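Local structure of alpha-ketoglutarate-dependent 2,4-dichlorophenoxyacetate dioxygenase (Bradyrhizobium diazoefficiens, 5BKE) at residues C[42-47]-C[253-258]; C[143-148]-C[242-247]; C[208-213]-C[232-237]. The protein probably uses a metal ion and 2-oxoglutarate to oxidise aryloxyalkanoate herbicides such as 2,4-dichlorophenoxyacetate. All coordinates share one frame; numbering follows the deposited sequence.

How the contacts relate
Contacts 1 and 2 pair antiparallel strands from the two sheets of the TauD/TfdA core, and their centres lie about 14 Å apart. They meet where Phe144 CE2 packs 3.3 Å from Trp257 CE3 and where His247 NE2 probably hydrogen-bonds Asp253 OD2 (2.9 Å). This seam borders the active site: the Trp257 side chain lies about 4 Å from the manganese ion and that of Phe144 about 8 Å from it. Contact 3, its centre about 12 Å from that of contact 2, touches it where Leu210 N probably bonds Met147 O at 3.2 Å. The Leu212 side chain of contact 3 is about 13 Å from the metal. Contacts 1 and 3 do not touch, their nearest atoms being about 8 Å apart.

Contact 1 of 3, residues C[42-47]-C[253-258]. With OGA (N-oxalylglycine), chain O.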
# COMPACT_ATOMS: atom_id res chain seq x y z
N VAL C 42 -15.84 -27.88 -13.23
CA VAL C 42 -16.15 -29.30 -13.05
C VAL C 42 -17.15 -29.43 -11.90
O VAL C 42 -16.99 -28.80 -10.84
CB VAL C 42 -14.88 -30.17 -12.75
CG1 VAL C 42 -15.23 -31.64 -12.64
CG2 VAL C 42 -13.80 -30.00 -13.80
N LEU C 43 -18.19 -30.23 -12.12
CA LEU C 43 -19.20 -30.47 -11.12
C LEU C 43 -19.36 -31.96 -10.87
O LEU C 43 -19.34 -32.76 -11.81
CB LEU C 43 -20.54 -29.82 -11.50
CG LEU C 43 -20.63 -28.29 -11.57
CD1 LEU C 43 -22.07 -27.89 -11.91
CD2 LEU C 43 -20.15 -27.59 -10.29
N VAL C 44 -19.51 -32.32 -9.59
CA VAL C 44 -19.59 -33.71 -9.14
C VAL C 44 -20.95 -33.91 -8.49
O VAL C 44 -21.32 -33.17 -7.57
CB VAL C 44 -18.45 -34.04 -8.12
CG1 VAL C 44 -18.58 -35.45 -7.55
CG2 VAL C 44 -17.08 -33.85 -8.77
N PHE C 45 -21.71 -34.87 -8.99
CA PHE C 45 -23.01 -35.23 -8.42
C PHE C 45 -22.86 -36.67 -7.96
O PHE C 45 -22.41 -37.51 -8.74
CB PHE C 45 -24.14 -35.16 -9.46
CG PHE C 45 -24.44 -33.77 -9.99
CD1 PHE C 45 -23.61 -33.17 -10.95
CD2 PHE C 45 -25.59 -33.09 -9.58
CE1 PHE C 45 -23.90 -31.90 -11.46
CE2 PHE C 45 -25.89 -31.82 -10.09
CZ PHE C 45 -25.04 -31.23 -11.02
N HIS C 46 -23.25 -36.95 -6.73
CA HIS C 46 -23.26 -38.34 -6.23
C HIS C 46 -24.66 -38.95 -6.33
O HIS C 46 -25.66 -38.22 -6.36
CB HIS C 46 -22.72 -38.41 -4.78
CG HIS C 46 -21.29 -37.97 -4.64
ND1 HIS C 46 -20.24 -38.64 -5.24
CD2 HIS C 46 -20.73 -36.94 -3.97
CE1 HIS C 46 -19.11 -38.04 -4.95
NE2 HIS C 46 -19.37 -37.00 -4.17
N ASP C 47 -24.72 -40.28 -6.40
CA ASP C 47 -26.00 -41.03 -6.36
C ASP C 47 -27.00 -40.53 -7.40
O ASP C 47 -28.11 -40.10 -7.07
CB ASP C 47 -26.61 -41.01 -4.94
CG ASP C 47 -25.62 -41.40 -3.86
OD1 ASP C 47 -25.21 -42.58 -3.82
OD2 ASP C 47 -25.24 -40.51 -3.05
N ASP C 253 -22.11 -42.05 -9.77
CA ASP C 253 -21.60 -40.67 -9.85
C ASP C 253 -21.95 -40.10 -11.24
O ASP C 253 -22.02 -40.85 -12.23
CB ASP C 253 -20.09 -40.62 -9.73
CG ASP C 253 -19.59 -40.67 -8.29
OD1 ASP C 253 -20.40 -40.61 -7.33
OD2 ASP C 253 -18.35 -40.77 -8.14
N LEU C 254 -22.20 -38.79 -11.29
CA LEU C 254 -22.13 -38.04 -12.54
C LEU C 254 -21.15 -36.90 -12.36
O LEU C 254 -21.34 -36.05 -11.48
CB LEU C 254 -23.51 -37.53 -13.01
CG LEU C 254 -23.50 -36.85 -14.39
CD1 LEU C 254 -24.67 -37.29 -15.26
CD2 LEU C 254 -23.42 -35.32 -14.33
N VAL C 255 -20.11 -36.89 -13.18
CA VAL C 255 -19.15 -35.80 -13.24
C VAL C 255 -19.29 -35.11 -14.59
O VAL C 255 -19.29 -35.76 -15.64
CB VAL C 255 -17.70 -36.27 -12.97
CG1 VAL C 255 -16.72 -35.11 -13.01
CG2 VAL C 255 -17.60 -36.96 -11.61
N MET C 256 -19.45 -33.79 -14.54
CA MET C 256 -19.55 -32.97 -15.75
C MET C 256 -18.51 -31.87 -15.77
O MET C 256 -18.21 -31.27 -14.72
CB MET C 256 -20.97 -32.42 -15.95
CG MET C 256 -21.48 -31.45 -14.91
SD MET C 256 -23.19 -30.93 -15.17
CE MET C 256 -23.14 -30.21 -16.82
N TRP C 257 -17.94 -31.62 -16.94
CA TRP C 257 -16.85 -30.67 -17.05
C TRP C 257 -17.01 -29.72 -18.24
O TRP C 257 -17.64 -30.08 -19.25
CB TRP C 257 -15.49 -31.38 -17.07
CG TRP C 257 -15.28 -32.36 -18.21
CD1 TRP C 257 -14.77 -32.08 -19.45
CD2 TRP C 257 -15.55 -33.77 -18.19
NE1 TRP C 257 -14.72 -33.22 -20.21
CE2 TRP C 257 -15.19 -34.28 -19.46
CE3 TRP C 257 -16.08 -34.65 -17.23
CZ2 TRP C 257 -15.33 -35.63 -19.81
CZ3 TRP C 257 -16.22 -36.00 -17.57
CH2 TRP C 257 -15.85 -36.47 -18.85
N ASP C 258 -16.46 -28.52 -18.09
CA ASP C 258 -16.40 -27.56 -19.17
C ASP C 258 -15.10 -27.77 -19.93
O ASP C 258 -14.00 -27.52 -19.41
CB ASP C 258 -16.53 -26.12 -18.66
CG ASP C 258 -16.66 -25.10 -19.78
OD1 ASP C 258 -16.65 -25.49 -20.98
OD2 ASP C 258 -16.78 -23.90 -19.47
C1 OGA O . -14.51 -38.84 -21.72
C2 OGA O . -13.32 -39.31 -21.05
C4 OGA O . -12.41 -40.75 -19.27
C5 OGA O . -12.99 -41.84 -18.41
O1 OGA O . -14.41 -37.82 -22.43
O2 OGA O . -15.59 -39.45 -21.51
O2' OGA O . -12.23 -38.97 -21.50
O3 OGA O . -13.58 -42.77 -19.00
N1 OGA O . -13.48 -40.05 -19.96
O4 OGA O . -12.87 -41.75 -17.16
O HOH W 1 -22.48 -42.01 -6.59
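Val42 to Phe45 run antiparallel to Leu254 to Trp257 as central neighbours in the larger sheet of the TauD/TfdA double-stranded beta-helix core. Two hydrogen-bonded pairs satisfy the facing backbone groups. Leu43 N gives to Met256 O at 2.8 Å and Met256 N returns a bond to Leu43 O; two residues along, past the non-hydrogen-bonded pair Val44 and Val255, Phe45 and Leu254 exchange a second pair of N-H to O bonds. Val42 and Val44 instead turn their polar backbone outward to strand 14-17, while Asp253 and Val255 bond strand 127-132.

On one face, Val42 CG1 meets Val255 CG1 at 3.8 Å, and Val42 CG2 lies against Trp257 CB. The other face holds Leu43, Phe45, Leu254 and Met256. Met256 bends at chi3 (-58°) and brings SD within 3.9 Å of Phe45 CE1, an oblique Met-aromatic contact.

Beyond the strand ends, His46 ND1 donates to Asp253 OD1 at 2.9 Å. The acceptor lies in the imidazole plane, but the donor approaches from above the carboxylate, the two planes being 56° apart. A water donates to the same OD1 and accepts from Asp47 N, whereas OD2 takes His247 NE2 and Lys250 N, giving both carboxylate oxygens two partners each. At the opposite end, the Trp257 indole presents its edge to N-oxalylglycine, with CZ2 3.5 Å from ligand O1.

Contact 2 of 3, residues C[143-148]-C[242-247]; sequences EFADMR and EFVYVH
Phe144 and Tyr245 form the hydrogen-bonded pair of an antiparallel ladder in the smaller sheet of the fold. Phe144 N donates to Tyr245 O at 2.9 Å, and Tyr245 N to Phe144 O. A third backbone bond, from Asp146 N to Phe243 O, follows the last bridge, Ala145 with Val244, where strand 142-146 ends.

Among the apolar contacts, the Phe144 and Tyr245 side chains run side by side, with Phe144 CD1 at the edge of the tyrosine ring, 3.8 Å from CD2; the Phe144 ring also packs on the metal ligand His264. On the opposite face, Ala145 CB meets Val244 CG2, and the extended Glu143 chain lies along Val246 CG2 on its way to salt bridges with Arg265 and Arg267.

Tyr245 OH and His247 ND1 share a hydrogen bond of 2.8 Å. Asp146 is the N-cap of helix 147-152: with CG anti to the backbone N (chi1 -176°), OD1 accepts from Arg148 N at 2.9 Å and also from Arg148 NE. Arg148 NH2 completes a salt bridge to OD2 at 3.0 Å; with NE on OD1 the guanidinium holds the carboxylate side-on. The helix start and the arginine would both favour a charged Asp146, whose bonds to Arg148 tie the strand end to the first helical turn.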
# COMPACT_ATOMS: atom_id res chain seq x y z
N GLU C 143 -8.95 -37.67 -13.82
CA GLU C 143 -8.26 -36.48 -13.31
C GLU C 143 -8.62 -35.28 -14.18
O GLU C 143 -8.80 -35.42 -15.39
CB GLU C 143 -6.74 -36.70 -13.27
CG GLU C 143 -6.33 -37.87 -12.38
CD GLU C 143 -4.83 -38.03 -12.19
OE1 GLU C 143 -4.01 -37.40 -12.91
OE2 GLU C 143 -4.46 -38.85 -11.32
N PHE C 144 -8.74 -34.13 -13.52
CA PHE C 144 -9.11 -32.86 -14.13
C PHE C 144 -8.06 -31.79 -13.81
O PHE C 144 -7.54 -31.73 -12.69
CB PHE C 144 -10.49 -32.42 -13.64
CG PHE C 144 -11.59 -33.39 -13.99
CD1 PHE C 144 -11.90 -34.47 -13.15
CD2 PHE C 144 -12.32 -33.23 -15.17
CE1 PHE C 144 -12.91 -35.38 -13.49
CE2 PHE C 144 -13.33 -34.12 -15.51
CZ PHE C 144 -13.62 -35.20 -14.68
N ALA C 145 -7.76 -30.95 -14.80
CA ALA C 145 -6.81 -29.86 -14.63
C ALA C 145 -7.45 -28.53 -15.01
O ALA C 145 -8.15 -28.44 -16.03
CB ALA C 145 -5.56 -30.13 -15.43
N ASP C 146 -7.22 -27.51 -14.18
CA ASP C 146 -7.80 -26.19 -14.35
C ASP C 146 -6.89 -25.35 -15.23
O ASP C 146 -5.84 -24.88 -14.78
CB ASP C 146 -8.02 -25.52 -12.98
CG ASP C 146 -8.72 -24.16 -13.08
OD1 ASP C 146 -8.65 -23.49 -14.14
OD2 ASP C 146 -9.33 -23.75 -12.07
N MET C 147 -7.31 -25.16 -16.48
CA MET C 147 -6.52 -24.43 -17.49
C MET C 147 -6.42 -22.91 -17.27
O MET C 147 -5.50 -22.27 -17.81
CB MET C 147 -7.04 -24.74 -18.90
CG MET C 147 -6.82 -26.18 -19.36
SD MET C 147 -5.08 -26.69 -19.42
CE MET C 147 -5.02 -27.75 -17.98
N ARG C 148 -7.34 -22.34 -16.50
CA ARG C 148 -7.33 -20.90 -16.17
C ARG C 148 -6.29 -20.62 -15.08
O ARG C 148 -5.45 -19.74 -15.24
CB ARG C 148 -8.70 -20.42 -15.70
CG ARG C 148 -9.89 -20.90 -16.52
CD ARG C 148 -11.16 -20.75 -15.70
NE ARG C 148 -11.14 -21.57 -14.49
CZ ARG C 148 -12.17 -21.73 -13.66
NH1 ARG C 148 -13.35 -21.15 -13.92
NH2 ARG C 148 -12.02 -22.49 -12.57
N GLU C 242 -1.02 -29.09 -8.01
CA GLU C 242 -1.71 -27.90 -7.50
C GLU C 242 -2.85 -27.43 -8.42
O GLU C 242 -3.71 -26.66 -7.98
CB GLU C 242 -0.72 -26.75 -7.26
CG GLU C 242 -0.11 -26.17 -8.54
CD GLU C 242 1.10 -25.30 -8.27
OE1 GLU C 242 0.92 -24.15 -7.83
OE2 GLU C 242 2.23 -25.78 -8.50
N PHE C 243 -2.82 -27.86 -9.68
CA PHE C 243 -3.90 -27.55 -10.63
C PHE C 243 -4.81 -28.75 -10.93
O PHE C 243 -5.69 -28.65 -11.79
CB PHE C 243 -3.36 -26.97 -11.97
CG PHE C 243 -2.42 -25.80 -11.80
CD1 PHE C 243 -2.79 -24.67 -11.05
CD2 PHE C 243 -1.16 -25.82 -12.40
CE1 PHE C 243 -1.91 -23.60 -10.90
CE2 PHE C 243 -0.28 -24.75 -12.25
CZ PHE C 243 -0.66 -23.64 -11.50
N VAL C 244 -4.62 -29.86 -10.22
CA VAL C 244 -5.29 -31.11 -10.55
C VAL C 244 -6.26 -31.56 -9.46
O VAL C 244 -5.95 -31.48 -8.27
CB VAL C 244 -4.28 -32.23 -10.95
CG1 VAL C 244 -4.97 -33.59 -11.12
CG2 VAL C 244 -3.57 -31.87 -12.26
N TYR C 245 -7.44 -32.01 -9.89
CA TYR C 245 -8.39 -32.68 -9.01
C TYR C 245 -8.50 -34.14 -9.44
O TYR C 245 -8.72 -34.44 -10.62
CB TYR C 245 -9.76 -32.00 -9.06
CG TYR C 245 -10.90 -32.86 -8.55
CD1 TYR C 245 -11.10 -33.07 -7.18
CD2 TYR C 245 -11.79 -33.47 -9.45
CE1 TYR C 245 -12.14 -33.89 -6.72
CE2 TYR C 245 -12.84 -34.26 -9.00
CZ TYR C 245 -13.01 -34.47 -7.64
OH TYR C 245 -14.06 -35.27 -7.21
N VAL C 246 -8.37 -35.03 -8.46
CA VAL C 246 -8.45 -36.46 -8.71
C VAL C 246 -9.84 -36.95 -8.29
O VAL C 246 -10.24 -36.78 -7.12
CB VAL C 246 -7.33 -37.25 -7.99
CG1 VAL C 246 -7.46 -38.74 -8.26
CG2 VAL C 246 -5.95 -36.76 -8.44
N HIS C 247 -10.57 -37.51 -9.25
CA HIS C 247 -11.88 -38.10 -8.95
C HIS C 247 -11.77 -39.61 -8.81
O HIS C 247 -11.34 -40.31 -9.74
CB HIS C 247 -12.95 -37.74 -9.98
CG HIS C 247 -14.33 -38.17 -9.56
ND1 HIS C 247 -15.05 -37.49 -8.61
CD2 HIS C 247 -15.08 -39.23 -9.92
CE1 HIS C 247 -16.21 -38.10 -8.43
NE2 HIS C 247 -16.25 -39.16 -9.21

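Contact 3 of 3, residues C[208-213]-C[232-237]; sequences KSLYLS and RDLNEH
Leu212 and Leu234 cross at about a right angle, the branched end of Leu212 reaching across the root of the other side chain. Leu212 CD2 lies 4.1 Å from Leu234 CB, while CD1 comes within 3.6 Å of the backbone Leu234 O. Leu212 CG is anti to its own carbonyl carbon (chi1 -59°), which carries both methyls toward the helix.

Asn235 runs past Leu212 in the opposite direction. Its flat amide lies alongside the leucine: OD1 approaches Leu212 CB at 3.8 Å, and ND2 stands near CD2. The amide nitrogen has polar partners too, giving a hydrogen bond to Leu231 O one helical turn back and another, 3.0 Å long, from ND2 to a water. That water also accepts from Ser213 N, so it bridges helix and loop.

These residues pack one face of helix 224-238 against the edge strand 208-210 of a four-stranded antiparallel sheet and the loop after it. Tyr211 centres an inverse gamma turn there, closed by a weak bond from Leu212 N to Leu210 O. Leu210 and Leu212, flanking the turn, both point toward the helix.

Leu210 meets Leu234 tip to tip, CD2 to CD2 at 4.2 Å. Leu210 CD1 comes to the edge of the His237 ring, 4.4 Å from His237 CD2. His237 NE2 bonds Ala150 O of helix 147-152. Asp233 and Glu236 form salt bridges with Arg267 and Arg265 of a second subunit, respectively.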
# COMPACT_ATOMS: atom_id res chain seq x y z
N LYS C 208 -8.93 -16.02 -19.23
CA LYS C 208 -8.06 -16.64 -20.22
C LYS C 208 -7.62 -18.01 -19.73
O LYS C 208 -7.48 -18.24 -18.52
CB LYS C 208 -6.84 -15.76 -20.47
CG LYS C 208 -7.09 -14.53 -21.31
CD LYS C 208 -5.77 -13.93 -21.77
CE LYS C 208 -5.99 -13.00 -22.95
NZ LYS C 208 -4.77 -12.20 -23.24
N SER C 209 -7.40 -18.93 -20.66
CA SER C 209 -6.98 -20.29 -20.32
C SER C 209 -6.18 -20.93 -21.43
O SER C 209 -6.32 -20.59 -22.62
CB SER C 209 -8.18 -21.17 -19.92
OG SER C 209 -9.11 -21.26 -20.99
N LEU C 210 -5.31 -21.85 -21.02
CA LEU C 210 -4.49 -22.64 -21.94
C LEU C 210 -5.36 -23.70 -22.60
O LEU C 210 -5.99 -24.50 -21.93
CB LEU C 210 -3.33 -23.29 -21.18
CG LEU C 210 -2.21 -22.37 -20.65
CD1 LEU C 210 -1.28 -23.09 -19.67
CD2 LEU C 210 -1.40 -21.81 -21.82
N TYR C 211 -5.40 -23.69 -23.93
CA TYR C 211 -6.18 -24.67 -24.67
C TYR C 211 -5.25 -25.80 -25.04
O TYR C 211 -4.74 -25.89 -26.16
CB TYR C 211 -6.87 -24.06 -25.89
CG TYR C 211 -7.94 -24.95 -26.53
CD1 TYR C 211 -8.27 -26.21 -25.99
CD2 TYR C 211 -8.64 -24.52 -27.66
CE1 TYR C 211 -9.24 -27.02 -26.56
CE2 TYR C 211 -9.61 -25.32 -28.24
CZ TYR C 211 -9.91 -26.56 -27.69
OH TYR C 211 -10.90 -27.32 -28.27
N LEU C 212 -5.04 -26.66 -24.05
CA LEU C 212 -4.13 -27.78 -24.20
C LEU C 212 -4.93 -29.05 -24.44
O LEU C 212 -6.10 -29.15 -24.04
CB LEU C 212 -3.24 -27.90 -22.96
CG LEU C 212 -2.37 -26.68 -22.63
CD1 LEU C 212 -1.58 -26.95 -21.35
CD2 LEU C 212 -1.43 -26.31 -23.77
N SER C 213 -4.29 -30.01 -25.11
CA SER C 213 -4.93 -31.26 -25.54
C SER C 213 -3.94 -32.19 -26.22
O SER C 213 -3.07 -31.74 -26.99
CB SER C 213 -6.11 -30.98 -26.49
OG SER C 213 -6.90 -32.14 -26.70
N ARG C 232 4.74 -29.53 -24.69
CA ARG C 232 5.18 -30.40 -23.59
C ARG C 232 5.41 -29.63 -22.27
O ARG C 232 4.97 -30.09 -21.21
CB ARG C 232 6.44 -31.17 -23.96
CG ARG C 232 6.18 -32.45 -24.72
CD ARG C 232 7.47 -33.17 -25.07
NE ARG C 232 7.17 -34.46 -25.68
CZ ARG C 232 7.15 -35.62 -25.02
NH1 ARG C 232 7.44 -35.68 -23.72
NH2 ARG C 232 6.85 -36.74 -25.67
N ASP C 233 6.08 -28.48 -22.36
CA ASP C 233 6.37 -27.62 -21.21
C ASP C 233 5.11 -27.07 -20.59
O ASP C 233 4.94 -27.11 -19.37
CB ASP C 233 7.31 -26.47 -21.60
CG ASP C 233 8.76 -26.89 -21.68
OD1 ASP C 233 9.15 -27.95 -21.13
OD2 ASP C 233 9.53 -26.14 -22.32
N LEU C 234 4.23 -26.56 -21.45
CA LEU C 234 2.93 -26.02 -21.02
C LEU C 234 2.07 -27.08 -20.39
O LEU C 234 1.41 -26.82 -19.37
CB LEU C 234 2.20 -25.34 -22.18
CG LEU C 234 2.80 -24.07 -22.80
CD1 LEU C 234 2.15 -23.79 -24.15
CD2 LEU C 234 2.71 -22.84 -21.88
N ASN C 235 2.07 -28.28 -20.98
CA ASN C 235 1.36 -29.44 -20.45
C ASN C 235 1.89 -29.89 -19.08
O ASN C 235 1.11 -30.19 -18.17
CB ASN C 235 1.34 -30.59 -21.46
CG ASN C 235 0.17 -30.48 -22.43
OD1 ASN C 235 -0.95 -30.86 -22.10
ND2 ASN C 235 0.41 -29.96 -23.63
N GLU C 236 3.21 -29.91 -18.93
CA GLU C 236 3.83 -30.24 -17.64
C GLU C 236 3.46 -29.20 -16.57
O GLU C 236 3.13 -29.57 -15.44
CB GLU C 236 5.34 -30.36 -17.79
CG GLU C 236 6.05 -30.98 -16.58
CD GLU C 236 7.56 -30.80 -16.64
OE1 GLU C 236 8.13 -30.75 -17.75
OE2 GLU C 236 8.19 -30.70 -15.56
N HIS C 237 3.49 -27.92 -16.95
CA HIS C 237 3.13 -26.81 -16.07
C HIS C 237 1.67 -26.91 -15.60
O HIS C 237 1.38 -26.73 -14.42
CB HIS C 237 3.37 -25.47 -16.77
CG HIS C 237 2.74 -24.30 -16.07
ND1 HIS C 237 3.29 -23.72 -14.96
CD2 HIS C 237 1.57 -23.65 -16.30
CE1 HIS C 237 2.51 -22.74 -14.54
NE2 HIS C 237 1.45 -22.68 -15.33
O HOH W 2 -1.51 -29.47 -25.87